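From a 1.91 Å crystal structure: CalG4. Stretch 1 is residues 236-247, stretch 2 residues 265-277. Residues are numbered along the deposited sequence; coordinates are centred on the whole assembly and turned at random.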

# COMPACT_ATOMS: atom_id res chain seq x y z
N VAL A 236 5.85 -4.68 17.66
CA VAL A 236 6.23 -3.52 18.44
C VAL A 236 6.75 -2.42 17.50
O VAL A 236 7.68 -2.64 16.70
CB VAL A 236 7.37 -3.82 19.45
CG1 VAL A 236 7.70 -2.52 20.24
CG2 VAL A 236 6.97 -4.96 20.38
N SER A 237 6.17 -1.23 17.58
CA SER A 237 6.65 -0.14 16.71
C SER A 237 6.46 1.20 17.38
O SER A 237 5.41 1.42 17.96
CB SER A 237 5.84 -0.17 15.41
OG SER A 237 6.32 0.83 14.54
N LEU A 238 7.42 2.11 17.28
CA LEU A 238 7.24 3.46 17.83
C LEU A 238 7.25 4.52 16.74
O LEU A 238 7.39 5.71 17.02
CB LEU A 238 8.34 3.79 18.85
CG LEU A 238 8.44 2.96 20.14
CD1 LEU A 238 9.54 3.58 21.07
CD2 LEU A 238 7.10 2.89 20.85
N GLY A 239 7.13 4.07 15.50
CA GLY A 239 7.25 4.92 14.33
C GLY A 239 8.71 5.18 13.94
O GLY A 239 9.65 4.56 14.45
N ASN A 240 8.88 6.11 13.01
CA ASN A 240 10.19 6.48 12.53
C ASN A 240 10.76 7.57 13.44
O ASN A 240 10.77 8.76 13.09
CB ASN A 240 10.07 6.99 11.09
CG ASN A 240 11.35 6.88 10.31
OD1 ASN A 240 12.10 5.92 10.44
ND2 ASN A 240 11.60 7.87 9.48
N GLN A 241 11.17 7.14 14.64
CA GLN A 241 11.51 8.04 15.73
C GLN A 241 12.81 8.75 15.43
O GLN A 241 13.84 8.09 15.24
CB GLN A 241 11.65 7.27 17.05
CG GLN A 241 10.34 6.83 17.71
CD GLN A 241 9.66 7.93 18.52
OE1 GLN A 241 10.32 8.75 19.16
NE2 GLN A 241 8.33 7.93 18.51
N PHE A 242 12.77 10.09 15.41
CA PHE A 242 13.98 10.91 15.32
C PHE A 242 14.85 10.70 16.57
O PHE A 242 16.06 10.95 16.56
CB PHE A 242 13.63 12.40 15.17
CG PHE A 242 12.69 12.71 14.03
CD1 PHE A 242 11.31 12.48 14.16
CD2 PHE A 242 13.16 13.26 12.84
CE1 PHE A 242 10.43 12.78 13.11
CE2 PHE A 242 12.29 13.56 11.79
CZ PHE A 242 10.92 13.31 11.92
N ASN A 243 14.20 10.23 17.64
CA ASN A 243 14.85 9.94 18.92
C ASN A 243 15.18 8.46 19.11
O ASN A 243 14.45 7.57 18.67
CB ASN A 243 14.00 10.48 20.09
CG ASN A 243 13.70 11.98 19.96
OD1 ASN A 243 14.40 12.82 20.53
ND2 ASN A 243 12.66 12.31 19.20
N GLU A 244 16.32 8.21 19.75
CA GLU A 244 16.81 6.88 20.02
C GLU A 244 16.15 6.38 21.32
O GLU A 244 16.45 6.90 22.40
CB GLU A 244 18.35 6.90 20.19
CG GLU A 244 19.19 7.58 19.06
CD GLU A 244 19.51 9.07 19.32
OE1 GLU A 244 18.67 9.78 19.93
OE2 GLU A 244 20.60 9.54 18.91
N HIS A 245 15.26 5.40 21.21
CA HIS A 245 14.72 4.74 22.42
C HIS A 245 15.15 3.27 22.50
O HIS A 245 14.30 2.38 22.53
CB HIS A 245 13.18 4.90 22.55
CG HIS A 245 12.75 6.32 22.82
ND1 HIS A 245 12.04 7.07 21.91
CD2 HIS A 245 12.95 7.12 23.89
CE1 HIS A 245 11.83 8.27 22.40
NE2 HIS A 245 12.37 8.33 23.61
N PRO A 246 16.48 3.01 22.53
CA PRO A 246 16.96 1.64 22.49
C PRO A 246 16.56 0.85 23.75
O PRO A 246 16.27 -0.35 23.65
CB PRO A 246 18.47 1.79 22.41
CG PRO A 246 18.77 3.15 22.98
CD PRO A 246 17.60 3.98 22.60
N GLU A 247 16.53 1.53 24.89
CA GLU A 247 16.17 0.94 26.19
C GLU A 247 14.78 0.31 26.16
O GLU A 247 14.58 -0.80 26.66
CB GLU A 247 16.24 2.03 27.28
CG GLU A 247 15.35 3.28 27.01
CD GLU A 247 16.00 4.34 26.06
OE1 GLU A 247 17.24 4.32 25.85
OE2 GLU A 247 15.24 5.20 25.55
N MSE A 265 10.11 -6.24 16.12
CA MSE A 265 10.27 -4.85 16.53
C MSE A 265 10.70 -4.05 15.32
O MSE A 265 11.73 -4.34 14.70
CB MSE A 265 11.24 -4.69 17.70
CG MSE A 265 11.04 -5.78 18.79
SE MSE A 265 11.81 -5.24 20.47
CE MSE A 265 13.71 -5.44 19.87
N ALA A 266 9.89 -3.04 14.97
CA ALA A 266 10.22 -2.08 13.89
C ALA A 266 10.76 -0.82 14.55
O ALA A 266 10.01 -0.12 15.27
CB ALA A 266 8.99 -1.75 13.07
N ILE A 267 12.04 -0.55 14.33
CA ILE A 267 12.73 0.49 15.09
C ILE A 267 12.96 1.79 14.31
O ILE A 267 13.47 2.76 14.83
CB ILE A 267 14.04 -0.05 15.75
CG1 ILE A 267 15.17 -0.23 14.70
CG2 ILE A 267 13.79 -1.30 16.58
CD1 ILE A 267 16.50 -0.69 15.29
N GLY A 268 12.55 1.82 13.03
CA GLY A 268 12.64 3.03 12.22
C GLY A 268 14.02 3.29 11.64
O GLY A 268 14.97 2.57 11.91
N GLY A 269 14.14 4.36 10.85
CA GLY A 269 15.29 4.52 9.99
C GLY A 269 16.40 5.29 10.64
O GLY A 269 17.41 5.59 9.99
N PHE A 270 16.22 5.64 11.92
CA PHE A 270 17.18 6.49 12.63
C PHE A 270 17.92 5.73 13.74
O PHE A 270 18.80 6.30 14.39
CB PHE A 270 16.46 7.72 13.22
CG PHE A 270 15.91 8.64 12.17
CD1 PHE A 270 16.75 9.29 11.26
CD2 PHE A 270 14.54 8.87 12.09
CE1 PHE A 270 16.24 10.14 10.29
CE2 PHE A 270 14.01 9.71 11.14
CZ PHE A 270 14.86 10.36 10.22
N LEU A 271 17.59 4.46 13.93
CA LEU A 271 18.23 3.63 14.96
C LEU A 271 18.90 2.41 14.32
O LEU A 271 18.25 1.66 13.59
CB LEU A 271 17.20 3.20 16.04
CG LEU A 271 17.66 2.73 17.42
CD1 LEU A 271 18.60 3.79 18.09
CD2 LEU A 271 16.49 2.41 18.34
N ASP A 272 20.19 2.23 14.59
CA ASP A 272 20.95 1.04 14.18
C ASP A 272 20.52 -0.14 15.08
O ASP A 272 20.64 -0.05 16.30
CB ASP A 272 22.45 1.33 14.34
CG ASP A 272 23.36 0.17 13.90
OD1 ASP A 272 22.88 -0.95 13.61
OD2 ASP A 272 24.60 0.40 13.86
N PRO A 273 19.99 -1.23 14.48
CA PRO A 273 19.60 -2.38 15.32
C PRO A 273 20.76 -3.02 16.09
O PRO A 273 20.54 -3.69 17.09
CB PRO A 273 18.92 -3.35 14.33
CG PRO A 273 19.43 -2.93 12.97
CD PRO A 273 19.68 -1.46 13.06
N ALA A 274 22.00 -2.78 15.67
CA ALA A 274 23.15 -3.27 16.42
C ALA A 274 23.23 -2.65 17.81
O ALA A 274 23.75 -3.26 18.74
CB ALA A 274 24.46 -3.01 15.65
N VAL A 275 22.72 -1.42 17.94
CA VAL A 275 22.67 -0.68 19.21
C VAL A 275 21.95 -1.46 20.33
O VAL A 275 22.36 -1.41 21.49
CB VAL A 275 22.04 0.73 18.98
CG1 VAL A 275 20.81 0.98 19.86
CG2 VAL A 275 23.07 1.83 19.12
N LEU A 276 20.90 -2.19 19.95
CA LEU A 276 20.10 -3.00 20.86
C LEU A 276 20.90 -4.10 21.52
O LEU A 276 20.54 -4.55 22.59
CB LEU A 276 18.90 -3.62 20.11
CG LEU A 276 18.01 -2.61 19.41
CD1 LEU A 276 16.79 -3.30 18.70
CD2 LEU A 276 17.51 -1.58 20.40
N GLY A 277 22.00 -4.51 20.88
CA GLY A 277 22.79 -5.64 21.38
C GLY A 277 22.14 -6.98 21.05
O GLY A 277 21.12 -7.01 20.31
O HOH W 1 9.87 2.50 16.05
O HOH W 2 12.04 4.20 16.93
O HOH W 3 14.50 5.17 14.02

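Two neighbouring parallel strand ends open into loops that stay together through one direct side-chain-to-backbone hydrogen bond, bridging waters and a run of apolar contacts. Val236 pairs with Met265, a selenomethionine, in parallel register; Ala266 N donates to Val236 O (2.8 Å, 166°), and the same carbonyl receives a CA-H...O contact from Met265 CA at 3.4 Å. Their side chains share one face of the sheet, Val236 CB lying 4.2 Å from Met265 CG. Around Leu238 and Ile267 the backbones lie farther apart, and waters bridge them: water 1 accepts from Leu238 N (2.8 Å) and lies 2.7 Å from Ala266 O, while water 3 accepts from Phe270 N (2.8 Å) and donates to Gln241 O (3.2 Å) and Ile267 O (2.7 Å). Asn240 reaches across so that its OD1 accepts a hydrogen bond from Gly269 N (2.6 Å, 162°). Gly268 fits here because it lacks a side chain; a CB would clash with Gly239 O. Next, the Phe242 and Phe270 rings lie near parallel (21°) but slid apart, centroids 5.3 Å apart, with Gln241 O at the edge of the Phe270 ring, 3.3 Å from Phe270 CD2. Apolar packing closes the contact: Leu271 CD1 meets the aliphatic Glu244 CB at 3.8 Å, and Pro246 CB touches Val275 CG1 (3.6 Å) and Leu276 CD2 (4.0 Å).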